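Local coordinates for choline/ethanolamine kinase family protein (Mesorhizobium loti, PDB 3DXQ) that probably transfers phosphate to ethanolamine or a similar small alcohol, as kinases of the choline/ethanolamine family do, at residues Ser106-Arg109 with Ala110-Phe114; Thr147-Ala150 with Gly151-Asp154; Phe185-Gly189 with Glu190-Ile194. All coordinates share one frame; numbering follows the deposited sequence.

Interaction 1 (Ser106-Arg109 with Ala110-Phe114)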
ATOM      1  N   SER A 106       1.363   0.977  17.717  1.00 41.98           N
ATOM      2  CA  SER A 106       0.741   0.975  16.398  1.00 40.28           C
ATOM      3  C   SER A 106       1.614   0.285  15.325  1.00 37.91           C
ATOM      4  O   SER A 106       1.111  -0.497  14.520  1.00 38.78           O
ATOM      5  CB  SER A 106       0.271   2.394  15.979  1.00 40.84           C
ATOM      6  OG  SER A 106       1.246   3.417  16.127  1.00 35.89           O
ATOM      7  N   PRO A 107       2.920   0.534  15.312  1.00 37.48           N
ATOM      8  CA  PRO A 107       3.684  -0.248  14.317  1.00 36.65           C
ATOM      9  C   PRO A 107       3.553  -1.753  14.576  1.00 36.68           C
ATOM     10  O   PRO A 107       3.388  -2.549  13.641  1.00 37.48           O
ATOM     11  CB  PRO A 107       5.116   0.219  14.510  1.00 34.87           C
ATOM     12  CG  PRO A 107       4.976   1.624  15.118  1.00 35.47           C
ATOM     13  CD  PRO A 107       3.765   1.503  16.030  1.00 38.43           C
ATOM     14  N   ALA A 108       3.587  -2.140  15.840  1.00 35.40           N
ATOM     15  CA  ALA A 108       3.527  -3.550  16.163  1.00 35.79           C
ATOM     16  C   ALA A 108       2.181  -4.099  15.690  1.00 37.49           C
ATOM     17  O   ALA A 108       2.107  -5.184  15.109  1.00 36.91           O
ATOM     18  CB  ALA A 108       3.726  -3.773  17.656  1.00 33.17           C
ATOM     19  N   ARG A 109       1.123  -3.327  15.905  1.00 38.61           N
ATOM     20  CA  ARG A 109      -0.201  -3.758  15.504  1.00 39.67           C
ATOM     21  C   ARG A 109      -0.294  -3.881  13.993  1.00 39.44           C
ATOM     22  O   ARG A 109      -1.033  -4.751  13.502  1.00 41.97           O
ATOM     23  CB  ARG A 109      -1.292  -2.843  16.100  1.00 41.17           C
ATOM     24  CG  ARG A 109      -1.467  -3.053  17.636  1.00 39.96           C
ATOM     25  CD  ARG A 109      -2.739  -2.425  18.224  1.00 40.89           C
ATOM     26  NE  ARG A 109      -2.752  -0.973  18.205  1.00 33.85           N
ATOM     27  CZ  ARG A 109      -2.036  -0.209  19.024  1.00 38.82           C
ATOM     28  NH1 ARG A 109      -1.253  -0.762  19.944  1.00 45.72           N
ATOM     29  NH2 ARG A 109      -2.096   1.112  18.922  1.00 36.82           N
ATOM     30  N   ALA A 110       0.441  -3.036  13.261  1.00 36.30           N
ATOM     31  CA  ALA A 110       0.531  -3.175  11.803  1.00 35.57           C
ATOM     32  C   ALA A 110       1.225  -4.500  11.440  1.00 35.77           C
ATOM     33  O   ALA A 110       0.767  -5.226  10.558  1.00 38.31           O
ATOM     34  CB  ALA A 110       1.277  -2.011  11.204  1.00 36.64           C
ATOM     35  N   GLY A 111       2.317  -4.819  12.132  1.00 35.19           N
ATOM     36  CA  GLY A 111       3.051  -6.069  11.921  1.00 34.59           C
ATOM     37  C   GLY A 111       2.197  -7.284  12.227  1.00 36.88           C
ATOM     38  O   GLY A 111       2.220  -8.273  11.496  1.00 35.90           O
ATOM     39  N   GLU A 112       1.398  -7.195  13.281  1.00 39.35           N
ATOM     40  CA  GLU A 112       0.474  -8.285  13.631  1.00 43.01           C
ATOM     41  C   GLU A 112      -0.569  -8.464  12.536  1.00 42.07           C
ATOM     42  O   GLU A 112      -0.894  -9.600  12.184  1.00 41.75           O
ATOM     43  CB  GLU A 112      -0.149  -8.050  15.020  1.00 41.99           C
ATOM     44  CG  GLU A 112       0.894  -8.384  16.156  1.00 50.09           C
ATOM     45  CD  GLU A 112       0.830  -7.524  17.462  1.00 50.85           C
ATOM     46  OE1 GLU A 112      -0.186  -6.836  17.751  1.00 63.83           O
ATOM     47  OE2 GLU A 112       1.844  -7.552  18.216  1.00 60.15           O
ATOM     48  N   ALA A 113      -1.037  -7.360  11.946  1.00 41.35           N
ATOM     49  CA  ALA A 113      -2.032  -7.458  10.868  1.00 42.11           C
ATOM     50  C   ALA A 113      -1.407  -8.132   9.644  1.00 43.75           C
ATOM     51  O   ALA A 113      -2.006  -9.060   9.069  1.00 45.26           O
ATOM     52  CB  ALA A 113      -2.585  -6.086  10.498  1.00 42.76           C
ATOM     53  N   PHE A 114      -0.221  -7.676   9.237  1.00 40.60           N
ATOM     54  CA  PHE A 114       0.459  -8.321   8.128  1.00 39.90           C
ATOM     55  C   PHE A 114       0.671  -9.802   8.432  1.00 40.25           C
ATOM     56  O   PHE A 114       0.485 -10.672   7.576  1.00 41.94           O
ATOM     57  CB  PHE A 114       1.822  -7.682   7.852  1.00 39.95           C
ATOM     58  CG  PHE A 114       1.755  -6.338   7.186  1.00 38.92           C
ATOM     59  CD1 PHE A 114       0.824  -6.070   6.190  1.00 41.14           C
ATOM     60  CD2 PHE A 114       2.679  -5.364   7.498  1.00 40.07           C
ATOM     61  CE1 PHE A 114       0.803  -4.821   5.567  1.00 44.96           C
ATOM     62  CE2 PHE A 114       2.664  -4.125   6.866  1.00 43.20           C
ATOM     63  CZ  PHE A 114       1.731  -3.861   5.899  1.00 43.00           C
TER

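Interaction 2 (Thr147-Ala150 with Gly151-Asp154)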
ATOM      1  N   THR A 147      11.710  16.291 -18.247  1.00 58.69           N
ATOM      2  CA  THR A 147      12.947  16.592 -17.515  1.00 58.03           C
ATOM      3  C   THR A 147      12.910  15.709 -16.290  1.00 58.69           C
ATOM      4  O   THR A 147      11.877  15.627 -15.610  1.00 59.18           O
ATOM      5  CB  THR A 147      13.079  18.072 -17.086  1.00 57.61           C
ATOM      6  OG1 THR A 147      13.348  18.881 -18.233  1.00 57.77           O
ATOM      7  CG2 THR A 147      14.224  18.250 -16.093  1.00 54.57           C
ATOM      8  N   LEU A 148      14.032  15.047 -16.019  1.00 58.60           N
ATOM      9  CA  LEU A 148      14.119  14.046 -14.943  1.00 58.14           C
ATOM     10  C   LEU A 148      15.157  14.443 -13.887  1.00 58.33           C
ATOM     11  O   LEU A 148      16.087  15.206 -14.191  1.00 59.15           O
ATOM     12  CB  LEU A 148      14.387  12.637 -15.526  1.00 57.54           C
ATOM     13  CG  LEU A 148      15.285  12.456 -16.763  1.00 57.92           C
ATOM     14  CD1 LEU A 148      16.753  12.683 -16.440  1.00 56.50           C
ATOM     15  CD2 LEU A 148      15.090  11.069 -17.361  1.00 57.06           C
ATOM     16  N   PRO A 149      15.003  13.929 -12.645  1.00 57.60           N
ATOM     17  CA  PRO A 149      15.887  14.322 -11.531  1.00 56.59           C
ATOM     18  C   PRO A 149      17.365  13.978 -11.717  1.00 55.74           C
ATOM     19  O   PRO A 149      17.721  13.132 -12.543  1.00 55.59           O
ATOM     20  CB  PRO A 149      15.317  13.559 -10.328  1.00 57.07           C
ATOM     21  CG  PRO A 149      14.489  12.462 -10.905  1.00 57.76           C
ATOM     22  CD  PRO A 149      13.984  12.945 -12.219  1.00 58.13           C
ATOM     23  N   ALA A 150      18.212  14.645 -10.942  1.00 53.90           N
ATOM     24  CA  ALA A 150      19.649  14.392 -10.980  1.00 53.80           C
ATOM     25  C   ALA A 150      19.964  12.984 -10.458  1.00 54.07           C
ATOM     26  O   ALA A 150      19.520  12.606  -9.373  1.00 55.64           O
ATOM     27  CB  ALA A 150      20.391  15.442 -10.163  1.00 52.92           C
ATOM     28  N   GLY A 151      20.714  12.208 -11.243  1.00 54.54           N
ATOM     29  CA  GLY A 151      21.067  10.823 -10.895  1.00 53.81           C
ATOM     30  C   GLY A 151      19.959   9.820 -11.180  1.00 54.12           C
ATOM     31  O   GLY A 151      19.904   8.730 -10.585  1.00 53.39           O
ATOM     32  N   TYR A 152      19.061  10.196 -12.085  1.00 53.81           N
ATOM     33  CA  TYR A 152      17.968   9.333 -12.514  1.00 53.57           C
ATOM     34  C   TYR A 152      18.535   8.009 -13.016  1.00 52.94           C
ATOM     35  O   TYR A 152      18.124   6.927 -12.562  1.00 52.28           O
ATOM     36  CB  TYR A 152      17.178  10.035 -13.625  1.00 53.23           C
ATOM     37  CG  TYR A 152      16.067   9.220 -14.255  1.00 55.10           C
ATOM     38  CD1 TYR A 152      14.810   9.153 -13.671  1.00 50.63           C
ATOM     39  CD2 TYR A 152      16.271   8.545 -15.458  1.00 55.39           C
ATOM     40  CE1 TYR A 152      13.794   8.423 -14.260  1.00 50.21           C
ATOM     41  CE2 TYR A 152      15.259   7.808 -16.047  1.00 51.78           C
ATOM     42  CZ  TYR A 152      14.030   7.757 -15.449  1.00 50.48           C
ATOM     43  OH  TYR A 152      13.033   7.034 -16.050  1.00 55.44           O
ATOM     44  N   HIS A 153      19.505   8.108 -13.921  1.00 51.83           N
ATOM     45  CA  HIS A 153      20.086   6.923 -14.548  1.00 51.78           C
ATOM     46  C   HIS A 153      20.941   6.074 -13.590  1.00 52.17           C
ATOM     47  O   HIS A 153      21.039   4.855 -13.761  1.00 52.25           O
ATOM     48  CB  HIS A 153      20.841   7.314 -15.823  1.00 50.00           C
ATOM     49  CG  HIS A 153      19.956   7.938 -16.859  1.00 51.87           C
ATOM     50  ND1 HIS A 153      19.982   9.287 -17.152  1.00 49.95           N
ATOM     51  CD2 HIS A 153      18.983   7.402 -17.636  1.00 51.88           C
ATOM     52  CE1 HIS A 153      19.083   9.551 -18.085  1.00 45.72           C
ATOM     53  NE2 HIS A 153      18.463   8.426 -18.395  1.00 48.31           N
ATOM     54  N   ASP A 154      21.526   6.697 -12.571  1.00 52.03           N
ATOM     55  CA  ASP A 154      22.306   5.949 -11.580  1.00 51.78           C
ATOM     56  C   ASP A 154      21.355   5.088 -10.745  1.00 52.27           C
ATOM     57  O   ASP A 154      21.512   3.864 -10.641  1.00 53.05           O
ATOM     58  CB  ASP A 154      23.085   6.892 -10.659  1.00 52.33           C
ATOM     59  CG  ASP A 154      24.097   7.743 -11.406  1.00 52.75           C
ATOM     60  OD1 ASP A 154      24.685   7.256 -12.398  1.00 49.86           O
ATOM     61  OD2 ASP A 154      24.302   8.902 -10.994  1.00 58.06           O
TER

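Interaction 3 (Phe185-Gly189 with Glu190-Ile194)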
ATOM      1  N   PHE A 185      -5.045   1.851   7.111  1.00 41.27           N
ATOM      2  CA  PHE A 185      -5.069   1.139   8.377  1.00 40.04           C
ATOM      3  C   PHE A 185      -6.051   1.775   9.333  1.00 41.06           C
ATOM      4  O   PHE A 185      -6.003   2.979   9.571  1.00 38.61           O
ATOM      5  CB  PHE A 185      -3.696   1.145   9.038  1.00 41.67           C
ATOM      6  CG  PHE A 185      -2.706   0.221   8.395  1.00 42.29           C
ATOM      7  CD1 PHE A 185      -1.953   0.641   7.306  1.00 37.21           C
ATOM      8  CD2 PHE A 185      -2.519  -1.066   8.890  1.00 39.07           C
ATOM      9  CE1 PHE A 185      -1.051  -0.198   6.709  1.00 40.55           C
ATOM     10  CE2 PHE A 185      -1.615  -1.915   8.298  1.00 40.37           C
ATOM     11  CZ  PHE A 185      -0.874  -1.482   7.196  1.00 39.49           C
ATOM     12  N   LEU A 186      -6.936   0.947   9.882  1.00 41.82           N
ATOM     13  CA  LEU A 186      -7.901   1.393  10.862  1.00 41.87           C
ATOM     14  C   LEU A 186      -7.487   0.769  12.175  1.00 41.85           C
ATOM     15  O   LEU A 186      -7.464  -0.456  12.307  1.00 42.63           O
ATOM     16  CB  LEU A 186      -9.314   0.959  10.480  1.00 41.81           C
ATOM     17  CG  LEU A 186      -9.706   1.265   9.029  1.00 47.15           C
ATOM     18  CD1 LEU A 186     -11.144   0.814   8.813  1.00 36.61           C
ATOM     19  CD2 LEU A 186      -9.489   2.751   8.637  1.00 44.63           C
ATOM     20  N   ASP A 187      -7.176   1.609  13.152  1.00 41.45           N
ATOM     21  CA  ASP A 187      -6.663   1.134  14.418  1.00 43.44           C
ATOM     22  C   ASP A 187      -7.707   1.185  15.513  1.00 44.65           C
ATOM     23  O   ASP A 187      -8.204   2.259  15.835  1.00 46.77           O
ATOM     24  CB  ASP A 187      -5.480   2.011  14.830  1.00 42.73           C
ATOM     25  CG  ASP A 187      -4.787   1.518  16.090  1.00 43.14           C
ATOM     26  OD1 ASP A 187      -4.846   0.299  16.391  1.00 38.07           O
ATOM     27  OD2 ASP A 187      -4.156   2.352  16.775  1.00 36.48           O
ATOM     28  N   THR A 188      -8.061   0.050  16.092  1.00 45.14           N
ATOM     29  CA  THR A 188      -8.893   0.115  17.279  1.00 47.14           C
ATOM     30  C   THR A 188      -7.831   0.381  18.315  1.00 49.64           C
ATOM     31  O   THR A 188      -6.767   0.906  17.981  1.00 50.09           O
ATOM     32  CB  THR A 188      -9.683  -1.176  17.554  1.00 46.41           C
ATOM     33  OG1 THR A 188      -8.797  -2.216  17.977  1.00 43.64           O
ATOM     34  CG2 THR A 188     -10.429  -1.597  16.312  1.00 39.36           C
ATOM     35  N   GLY A 189      -8.069   0.054  19.570  1.00 50.11           N
ATOM     36  CA  GLY A 189      -6.965   0.196  20.513  1.00 51.38           C
ATOM     37  C   GLY A 189      -5.944  -0.925  20.344  1.00 50.32           C
ATOM     38  O   GLY A 189      -4.748  -0.715  20.461  1.00 48.92           O
ATOM     39  N   GLU A 190      -6.453  -2.110  20.021  1.00 50.08           N
ATOM     40  CA  GLU A 190      -5.716  -3.353  20.144  1.00 50.63           C
ATOM     41  C   GLU A 190      -5.384  -4.081  18.843  1.00 50.63           C
ATOM     42  O   GLU A 190      -4.554  -4.986  18.840  1.00 48.85           O
ATOM     43  CB  GLU A 190      -6.539  -4.269  21.051  1.00 51.05           C
ATOM     44  CG  GLU A 190      -6.621  -3.744  22.507  1.00 57.91           C
ATOM     45  CD  GLU A 190      -7.883  -4.177  23.266  1.00 62.91           C
ATOM     46  OE1 GLU A 190      -8.607  -5.085  22.809  1.00 65.39           O
ATOM     47  OE2 GLU A 190      -8.153  -3.584  24.327  1.00 67.70           O
ATOM     48  N   ARG A 191      -6.011  -3.682  17.742  1.00 51.17           N
ATOM     49  CA  ARG A 191      -5.769  -4.325  16.460  1.00 50.39           C
ATOM     50  C   ARG A 191      -6.032  -3.403  15.276  1.00 48.00           C
ATOM     51  O   ARG A 191      -6.853  -2.465  15.332  1.00 49.16           O
ATOM     52  CB  ARG A 191      -6.614  -5.602  16.316  1.00 50.97           C
ATOM     53  CG  ARG A 191      -8.122  -5.383  16.186  1.00 55.49           C
ATOM     54  CD  ARG A 191      -8.777  -6.594  15.532  1.00 58.64           C
ATOM     55  NE  ARG A 191      -8.187  -6.840  14.219  1.00 59.77           N
ATOM     56  CZ  ARG A 191      -8.435  -7.907  13.461  1.00 59.87           C
ATOM     57  NH1 ARG A 191      -9.271  -8.865  13.866  1.00 58.38           N
ATOM     58  NH2 ARG A 191      -7.832  -8.005  12.282  1.00 56.03           N
HETATM   59  N   MSE A 192      -5.332  -3.705  14.197  1.00 45.38           N
HETATM   60  CA  MSE A 192      -5.428  -2.943  12.982  1.00 45.10           C
HETATM   61  C   MSE A 192      -6.212  -3.775  12.031  1.00 43.32           C
HETATM   62  O   MSE A 192      -6.039  -4.988  12.020  1.00 38.19           O
HETATM   63  CB  MSE A 192      -4.055  -2.767  12.367  1.00 45.08           C
HETATM   64  CG  MSE A 192      -3.117  -2.021  13.224  1.00 49.36           C
HETATM   65 SE   MSE A 192      -3.085  -0.251  12.661  0.75 49.10          SE
HETATM   66  CE  MSE A 192      -2.087   0.601  14.203  1.00 39.89           C
ATOM     67  N   TRP A 193      -7.089  -3.116  11.274  1.00 42.86           N
ATOM     68  CA  TRP A 193      -7.698  -3.700  10.108  1.00 43.61           C
ATOM     69  C   TRP A 193      -7.059  -2.981   8.923  1.00 43.66           C
ATOM     70  O   TRP A 193      -6.473  -1.907   9.069  1.00 42.12           O
ATOM     71  CB  TRP A 193      -9.176  -3.455  10.095  1.00 47.18           C
ATOM     72  CG  TRP A 193      -9.939  -3.986  11.285  1.00 50.27           C
ATOM     73  CD1 TRP A 193     -10.123  -3.366  12.483  1.00 51.65           C
ATOM     74  CD2 TRP A 193     -10.667  -5.203  11.347  1.00 46.86           C
ATOM     75  NE1 TRP A 193     -10.906  -4.136  13.302  1.00 49.10           N
ATOM     76  CE2 TRP A 193     -11.261  -5.270  12.632  1.00 50.97           C
ATOM     77  CE3 TRP A 193     -10.865  -6.254  10.453  1.00 50.10           C
ATOM     78  CZ2 TRP A 193     -12.053  -6.348  13.042  1.00 49.68           C
ATOM     79  CZ3 TRP A 193     -11.659  -7.336  10.856  1.00 54.65           C
ATOM     80  CH2 TRP A 193     -12.243  -7.370  12.146  1.00 53.62           C
ATOM     81  N   ILE A 194      -7.149  -3.580   7.745  1.00 44.40           N
ATOM     82  CA  ILE A 194      -6.612  -2.963   6.538  1.00 42.51           C
ATOM     83  C   ILE A 194      -7.713  -2.953   5.465  1.00 43.47           C
ATOM     84  O   ILE A 194      -8.467  -3.914   5.349  1.00 42.76           O
ATOM     85  CB  ILE A 194      -5.354  -3.706   6.023  1.00 42.01           C
ATOM     86  CG1 ILE A 194      -4.464  -4.133   7.202  1.00 42.30           C
ATOM     87  CG2 ILE A 194      -4.597  -2.835   5.063  1.00 37.12           C
ATOM     88  CD1 ILE A 194      -3.227  -4.887   6.838  1.00 35.90           C
TER

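Interaction 1 (Ser106-Arg109 with Ala110-Phe114)
Arg-109 and Glu-112 meet across one turn of the alpha-helix 106-118, and they illustrate how two opposite charges can sit close in sequence without pairing. Between the side chains the closest approach is Glu-112 OE1 to Arg-109 CG, an aliphatic carbon, at 4.0 Å; the charged atoms stay apart, Arg-109 NE being 6.4 Å from Glu-112 OE1, and the guanidinium and carboxylate planes are turned 53° against each other. Divergent chains explain this. Arg-109 folds at its third torsion (chi3 -68°) and runs back toward the start of the helix, where Ser-106 N sits 3.4 Å above one face of its guanidinium, toward the rim. There NE enters a salt bridge with Asp-187 of the neighbouring beta hairpin, while NH1 bonds to Pro-104 O. Glu-112 instead bends at chi2 (146°), and its carboxyl carbon CD comes to 3.6 Å from Ala-108 O.

Beneath these two chains the backbone follows the regular i to i+4 pattern, including the bonds from Ala-110 N to Ser-106 O and from Glu-112 N to Ala-108 O. Strand 192-194 packs against Arg-109 and Ala-113, and helix 220-231 against Ala-108 and Glu-112. The small side chains keep close to the helix: Ala-110 CB rests 3.3 Å from Pro-107 O, and Ala-113 CB 3.6 Å from Arg-109 O.

Interaction 2 (Thr147-Ala150 with Gly151-Asp154)
Leu-148 lays a methyl group on the ring of Tyr-152, a CH-pi contact made by the loop just before helix 152-167. CD2 stands over one face, 3.6 Å from the centroid of the Tyr-152 ring and 21° off its normal, displaced toward the rim on the side of CD2 and CE2. The other branch does separate work: Leu-148 CD1 reaches back to Tyr-152 CB at 3.9 Å. The two side chains cross at about a right angle, the leucine fork spread over the ring and its root. Next to it, Pro-149 CD approaches Tyr-152 CD1 at 4.1 Å.

What brings these groups together is a type II turn from Pro-149 to Tyr-152. Its closing bond, Tyr-152 N to Pro-149 O, is 3.3 Å long and bent (135° at the hydrogen), with the donor well above the carbonyl plane. Gly-151 takes the third position of the turn with a positive phi (80°) that suits glycine, and also serves as the N-cap of the helix. With CG anti to its own backbone N, Tyr-152 turns its ring back to the loop. The next residue, His-153, sets one face of its imidazole against Tyr-152 CD2, toward the rim.

With a serine at Tyr-152 the ring under Leu-148 CD2 is gone, and a gap would probably open beside helix 237-263. Leu-256 and Leu-259 of that helix touch Tyr-152, and Leu-259 also meets Pro-149, joining the loop and the start of helix 152-167 to its flank.

Interaction 3 (Phe185-Gly189 with Glu190-Ile194)
Met-192, here a selenomethionine, reaches across a beta hairpin to Phe-185 and Asp-187 on the facing strand. The hairpin pairs strands 185-187 and 192-194 and, as in other kinase-like phosphotransferases, probably leads from the catalytic loop toward the metal-binding segment. Leu-186 and Trp-193 form its hydrogen-bonded pair, linked N to O in both directions; Asp-187 and Met-192 form a non-hydrogen-bonded one.

From CB, 4.2 Å from Phe-185 CD2, the Met-192 chain bends at chi2 (-98°) and swings across to the other strand. Its SE comes 3.9 Å from Phe-185 CD2, an oblique Met-aromatic contact in which the two side chains cross at about a right angle. The terminal CE then goes on to the carboxyl group of Asp-187, 3.4 Å from CG. That buried acid is held from outside the hairpin by salt bridges, OD2 to Arg-103 and OD1 to Arg-109, which are likely to balance its charge. Beyond the selenium, Phe-185 lies side by side with Ile-194, CE2 meeting Ile-194 CD1 at 3.7 Å.

At the turn, Thr-188 N bonds to Arg-191 O, while Thr-188 OG1, placed between backbone N and carbonyl carbon (chi1 71°), accepts two N-H groups: from Glu-190 N at 3.1 Å, an ST turn, and from Arg-191 N at 3.2 Å. Arg-191 spreads its guanidinium over the Trp-193 ring, CZ above the ring centre, and its NH2 bonds to Gly-69 O. Thr-188 CG2 meets the edge of that same indole, in its plane, 4.0 Å from Trp-193 NE1.

Interactions 1 and 3 share one neighbourhood, their centres about 8 Å apart, whereas interaction 2 lies on the opposite side of the chain's centre, its nearest atoms about 27 Å from either. Interactions 1 and 3 join helix 106-118 to the hairpin: the salt bridge from Arg-109 NE to Asp-187 OD1 measures 3.0 Å, and Met-192 CE packs 3.4 Å from Ser-106 O. Interaction 1 is largely buried and interaction 3 partly so, and the charge of buried Asp-187 is probably balanced in part by Arg-109 amid apolar contacts. Interaction 2, at the surface, holds a loop to the start of a helix chiefly by CH-pi and apolar packing, with a single bent backbone bond.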